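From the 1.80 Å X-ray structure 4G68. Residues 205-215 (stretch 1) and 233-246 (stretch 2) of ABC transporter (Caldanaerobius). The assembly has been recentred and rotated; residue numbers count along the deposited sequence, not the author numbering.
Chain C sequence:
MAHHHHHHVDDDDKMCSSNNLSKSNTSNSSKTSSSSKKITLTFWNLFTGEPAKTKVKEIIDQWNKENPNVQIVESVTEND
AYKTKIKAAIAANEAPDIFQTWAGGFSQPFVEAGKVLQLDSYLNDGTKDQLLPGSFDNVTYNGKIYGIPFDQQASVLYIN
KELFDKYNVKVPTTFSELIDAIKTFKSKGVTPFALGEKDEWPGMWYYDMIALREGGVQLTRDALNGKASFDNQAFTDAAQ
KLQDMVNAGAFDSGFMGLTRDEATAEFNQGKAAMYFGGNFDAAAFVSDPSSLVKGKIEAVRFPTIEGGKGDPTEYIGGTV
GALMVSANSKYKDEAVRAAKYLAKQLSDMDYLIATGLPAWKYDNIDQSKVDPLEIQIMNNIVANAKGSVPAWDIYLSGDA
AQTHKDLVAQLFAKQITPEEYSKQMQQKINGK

Stretch 1 205-215: WYYDMIALREG
Stretch 2 (233-246) QAFTDAAQKLQDMV

How are the two stretches laid against each other? Both are helical throughout their contact, stretch 1 entering from earlier in the chain and stretch 2 running on beyond Val 246. Their axes approach to 8.4 Å, with 134° between their N-to-C directions, so the two helices run in broadly opposing senses. The register follows: Gly 215 CA lies 5.2 Å from Ala 234 CA, Ala 211 CA 5.1 Å from Ala 238 CA, and Tyr 207 CA 6.3 Å from Leu 242 CA. Small residues form the two closer pairs, and the separation grows where the larger side chains begin. Together the helices bury 660 Å².

What does the beginning of stretch 2 offer? Gln 233 takes no part, but Ala 234 CB comes within 3.8 Å of Gly 215 CA. An ideal CB on Gly 215 would sit only 3.4 Å from Ala 234 CB, a tight fit that glycine avoids. Phe 235 (chi1 -78°, m; chi2 7°) sets CD1 4.0 Å from Ala 211 CB, and its backbone supplies a polar anchor: Tyr 207 OH donates a hydrogen bond to Phe 235 O at 2.8 Å. Tyr 207 leaves its helix sideways, yet with chi1 174° (t) and chi2 87° its ring reaches across, bringing this oxygen near the ring plane. Phe 235 O also accepts from Ala 239 N, at 3.1 Å, within the helix. Thr 236 points away.

Why is the middle of stretch 2 so closely packed? Ala 238 points toward stretch 1 and its methyl is a small knob among Tyr 207, Ile 210, Ala 211 and Glu 214. Ala 238 CB lies 3.5 Å from Ala 211 N and 3.7 Å from Ile 210 CG2, leaving little space around it. Tyr 207 answers with its own knob among Phe 235, Ala 238, Ala 239 and Leu 242; its CE1 is 3.8 Å from Ala 239 CB.

How is a charge accommodated beside this apolar packing? Lys 241 (m, chi2 -128°, t, p) points toward stretch 1, and Lys 241 NZ donates to Glu 214 OE2 at 2.9 Å, a hydrogen bond within a salt bridge. Glu 214 (m, m, chi3 31°) is buried as a knob among Ala 234, Asp 237, Ala 238 and Lys 241. The lysine balances its charge, while OE2 of Glu 214 and O of Asp 237, 3.3 Å apart, are two acceptors and do not bond.

What closes the far end? Leu 242, with chi1 -135° and chi2 -136° both between wells, places CD2 3.7 Å from Tyr 206 CB and 3.9 Å from Ile 210 CD1. Ile 210 (m, t) fills a hole made by Ala 238, Lys 241, Leu 242 and Met 245. Met 245 (m, t, p) completes the apolar patch, its CE 3.8 Å from CD1 of Tyr 206 (chi1 -73°, m; chi2 -126°), at the ring edge.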

# COMPACT_ATOMS: atom_id res chain seq x y z
N TRP C 205 -5.21 -6.01 -4.24
CA TRP C 205 -3.76 -6.48 -4.19
C TRP C 205 -3.42 -7.89 -4.75
O TRP C 205 -2.41 -8.07 -5.52
CB TRP C 205 -3.22 -6.31 -2.76
CG TRP C 205 -2.84 -4.89 -2.53
CD1 TRP C 205 -3.69 -3.77 -2.56
CD2 TRP C 205 -1.50 -4.34 -2.32
NE1 TRP C 205 -2.95 -2.60 -2.44
CE2 TRP C 205 -1.64 -2.88 -2.29
CE3 TRP C 205 -0.23 -4.89 -2.22
CZ2 TRP C 205 -0.56 -2.04 -2.07
CZ3 TRP C 205 0.85 -4.07 -2.01
CH2 TRP C 205 0.70 -2.66 -1.95
N TYR C 206 -4.21 -8.89 -4.34
CA TYR C 206 -4.04 -10.25 -4.80
C TYR C 206 -4.22 -10.27 -6.29
O TYR C 206 -3.35 -10.80 -7.00
CB TYR C 206 -5.08 -11.19 -4.11
CG TYR C 206 -4.86 -11.52 -2.67
CD1 TYR C 206 -4.81 -12.86 -2.28
CD2 TYR C 206 -4.84 -10.54 -1.67
CE1 TYR C 206 -4.64 -13.20 -0.97
CE2 TYR C 206 -4.70 -10.88 -0.32
CZ TYR C 206 -4.62 -12.23 0.01
OH TYR C 206 -4.44 -12.65 1.32
N TYR C 207 -5.33 -9.68 -6.78
CA TYR C 207 -5.62 -9.75 -8.23
C TYR C 207 -4.59 -8.98 -9.04
O TYR C 207 -4.03 -9.49 -10.00
CB TYR C 207 -7.04 -9.18 -8.60
CG TYR C 207 -7.17 -9.16 -10.07
CD1 TYR C 207 -7.62 -10.29 -10.76
CD2 TYR C 207 -6.70 -8.07 -10.81
CE1 TYR C 207 -7.65 -10.29 -12.17
CE2 TYR C 207 -6.68 -8.08 -12.19
CZ TYR C 207 -7.19 -9.18 -12.87
OH TYR C 207 -7.20 -9.13 -14.25
N ASP C 208 -4.36 -7.71 -8.67
CA ASP C 208 -3.23 -6.94 -9.27
C ASP C 208 -1.91 -7.70 -9.37
O ASP C 208 -1.28 -7.70 -10.45
CB ASP C 208 -2.99 -5.64 -8.52
CG ASP C 208 -4.16 -4.70 -8.58
OD1 ASP C 208 -5.14 -5.06 -9.21
OD2 ASP C 208 -4.12 -3.60 -7.95
N MET C 209 -1.50 -8.31 -8.25
CA MET C 209 -0.21 -9.03 -8.24
C MET C 209 -0.21 -10.15 -9.25
O MET C 209 0.78 -10.35 -9.96
CB MET C 209 0.15 -9.65 -6.88
CG MET C 209 1.02 -10.93 -7.11
SD MET C 209 2.70 -10.43 -7.63
CE MET C 209 2.94 -9.15 -6.39
N ILE C 210 -1.31 -10.91 -9.27
CA ILE C 210 -1.41 -12.04 -10.15
C ILE C 210 -1.39 -11.55 -11.60
O ILE C 210 -0.60 -12.09 -12.40
CB ILE C 210 -2.62 -12.98 -9.84
CG1 ILE C 210 -2.62 -13.46 -8.36
CG2 ILE C 210 -2.62 -14.14 -10.86
CD1 ILE C 210 -4.03 -13.91 -7.85
N ALA C 211 -2.16 -10.49 -11.93
CA ALA C 211 -2.09 -9.82 -13.30
C ALA C 211 -0.66 -9.40 -13.62
O ALA C 211 -0.17 -9.55 -14.75
CB ALA C 211 -3.07 -8.62 -13.38
N LEU C 212 0.07 -8.90 -12.63
CA LEU C 212 1.52 -8.54 -12.93
C LEU C 212 2.39 -9.73 -13.24
O LEU C 212 3.24 -9.71 -14.18
CB LEU C 212 2.09 -7.72 -11.80
CG LEU C 212 3.43 -7.00 -11.81
CD1 LEU C 212 3.70 -6.54 -10.39
CD2 LEU C 212 4.58 -7.87 -12.16
N ARG C 213 2.14 -10.82 -12.52
CA ARG C 213 2.83 -12.05 -12.83
C ARG C 213 2.41 -12.66 -14.18
O ARG C 213 3.28 -13.15 -14.89
CB ARG C 213 2.65 -13.06 -11.72
CG ARG C 213 3.35 -12.59 -10.47
CD ARG C 213 4.73 -13.08 -10.44
NE ARG C 213 5.37 -12.85 -9.12
CZ ARG C 213 6.07 -11.76 -8.79
NH1 ARG C 213 6.24 -10.79 -9.68
NH2 ARG C 213 6.65 -11.68 -7.57
N GLU C 214 1.12 -12.58 -14.54
CA GLU C 214 0.60 -13.20 -15.82
C GLU C 214 1.01 -12.44 -17.08
O GLU C 214 1.36 -13.04 -18.12
CB GLU C 214 -0.92 -13.33 -15.83
CG GLU C 214 -1.59 -14.26 -14.79
CD GLU C 214 -1.52 -15.75 -15.17
OE1 GLU C 214 -0.55 -16.17 -15.85
OE2 GLU C 214 -2.43 -16.51 -14.74
N GLY C 215 0.95 -11.12 -17.00
CA GLY C 215 1.08 -10.25 -18.19
C GLY C 215 2.37 -9.43 -18.25
O GLY C 215 2.72 -8.96 -19.32
N GLN C 233 -6.26 -12.10 -22.39
CA GLN C 233 -6.17 -13.42 -21.72
C GLN C 233 -5.37 -13.41 -20.39
O GLN C 233 -5.74 -14.07 -19.37
CB GLN C 233 -5.55 -14.46 -22.66
CG GLN C 233 -5.78 -15.90 -22.23
CD GLN C 233 -7.25 -16.22 -22.14
OE1 GLN C 233 -7.75 -16.65 -21.09
NE2 GLN C 233 -7.96 -16.01 -23.24
N ALA C 234 -4.26 -12.67 -20.42
CA ALA C 234 -3.41 -12.58 -19.24
C ALA C 234 -4.21 -12.18 -18.01
O ALA C 234 -3.93 -12.70 -16.95
CB ALA C 234 -2.24 -11.62 -19.46
N PHE C 235 -5.15 -11.24 -18.18
CA PHE C 235 -5.95 -10.62 -17.09
C PHE C 235 -7.12 -11.52 -16.73
O PHE C 235 -7.48 -11.62 -15.57
CB PHE C 235 -6.51 -9.24 -17.50
CG PHE C 235 -5.52 -8.10 -17.45
CD1 PHE C 235 -4.14 -8.31 -17.21
CD2 PHE C 235 -5.95 -6.79 -17.67
CE1 PHE C 235 -3.25 -7.24 -17.16
CE2 PHE C 235 -5.05 -5.71 -17.60
CZ PHE C 235 -3.72 -5.93 -17.35
N THR C 236 -7.76 -12.13 -17.73
CA THR C 236 -8.75 -13.16 -17.47
C THR C 236 -8.05 -14.30 -16.67
O THR C 236 -8.46 -14.62 -15.51
CB THR C 236 -9.41 -13.69 -18.77
OG1 THR C 236 -9.77 -12.57 -19.59
CG2 THR C 236 -10.70 -14.47 -18.48
N ASP C 237 -6.97 -14.84 -17.25
CA ASP C 237 -6.13 -15.86 -16.61
C ASP C 237 -5.75 -15.51 -15.18
O ASP C 237 -5.70 -16.40 -14.36
CB ASP C 237 -4.84 -16.13 -17.37
CG ASP C 237 -5.03 -17.03 -18.61
OD1 ASP C 237 -6.12 -17.64 -18.83
OD2 ASP C 237 -4.02 -17.14 -19.36
N ALA C 238 -5.45 -14.23 -14.89
CA ALA C 238 -5.29 -13.79 -13.48
C ALA C 238 -6.59 -13.95 -12.63
O ALA C 238 -6.54 -14.38 -11.47
CB ALA C 238 -4.74 -12.37 -13.38
N ALA C 239 -7.73 -13.60 -13.20
CA ALA C 239 -9.01 -13.68 -12.48
C ALA C 239 -9.29 -15.16 -12.21
O ALA C 239 -9.61 -15.55 -11.08
CB ALA C 239 -10.13 -13.02 -13.27
N GLN C 240 -9.09 -15.98 -13.23
CA GLN C 240 -9.22 -17.43 -13.06
C GLN C 240 -8.34 -17.88 -11.87
O GLN C 240 -8.84 -18.53 -10.95
CB GLN C 240 -8.87 -18.19 -14.34
CG GLN C 240 -9.06 -19.71 -14.23
CD GLN C 240 -10.43 -20.07 -13.75
OE1 GLN C 240 -11.42 -19.94 -14.47
NE2 GLN C 240 -10.52 -20.50 -12.50
N LYS C 241 -7.06 -17.51 -11.87
CA LYS C 241 -6.19 -17.86 -10.72
C LYS C 241 -6.58 -17.33 -9.33
O LYS C 241 -6.22 -17.97 -8.33
CB LYS C 241 -4.73 -17.51 -11.00
CG LYS C 241 -4.16 -18.23 -12.20
CD LYS C 241 -2.88 -18.88 -11.78
CE LYS C 241 -2.34 -19.88 -12.79
NZ LYS C 241 -1.68 -19.19 -13.92
N LEU C 242 -7.23 -16.16 -9.25
CA LEU C 242 -7.72 -15.64 -7.96
C LEU C 242 -8.84 -16.59 -7.43
O LEU C 242 -8.86 -16.96 -6.22
CB LEU C 242 -8.29 -14.23 -8.17
CG LEU C 242 -7.99 -13.03 -7.24
CD1 LEU C 242 -9.29 -12.28 -6.96
CD2 LEU C 242 -7.36 -13.43 -5.92
N GLN C 243 -9.75 -16.97 -8.33
CA GLN C 243 -10.89 -17.90 -8.00
C GLN C 243 -10.41 -19.32 -7.58
O GLN C 243 -11.01 -19.97 -6.69
CB GLN C 243 -11.99 -17.93 -9.13
CG GLN C 243 -12.75 -16.58 -9.24
CD GLN C 243 -14.11 -16.66 -9.94
OE1 GLN C 243 -15.11 -15.96 -9.58
NE2 GLN C 243 -14.18 -17.55 -10.93
N ASP C 244 -9.35 -19.78 -8.23
CA ASP C 244 -8.59 -20.97 -7.82
C ASP C 244 -8.19 -20.95 -6.33
O ASP C 244 -8.35 -21.96 -5.59
CB ASP C 244 -7.35 -21.09 -8.71
CG ASP C 244 -7.72 -21.48 -10.14
OD1 ASP C 244 -8.93 -21.71 -10.36
OD2 ASP C 244 -6.83 -21.58 -11.01
N MET C 245 -7.71 -19.81 -5.86
CA MET C 245 -7.41 -19.68 -4.42
C MET C 245 -8.70 -19.72 -3.62
O MET C 245 -8.74 -20.30 -2.54
CB MET C 245 -6.66 -18.37 -4.13
CG MET C 245 -5.32 -18.20 -4.87
SD MET C 245 -4.54 -16.60 -4.52
CE MET C 245 -4.63 -16.59 -2.69
N VAL C 246 -9.75 -19.08 -4.12
CA VAL C 246 -11.06 -19.11 -3.41
C VAL C 246 -11.55 -20.56 -3.26
O VAL C 246 -11.76 -21.05 -2.11
CB VAL C 246 -12.16 -18.22 -4.08
CG1 VAL C 246 -13.47 -18.34 -3.33
CG2 VAL C 246 -11.75 -16.73 -4.11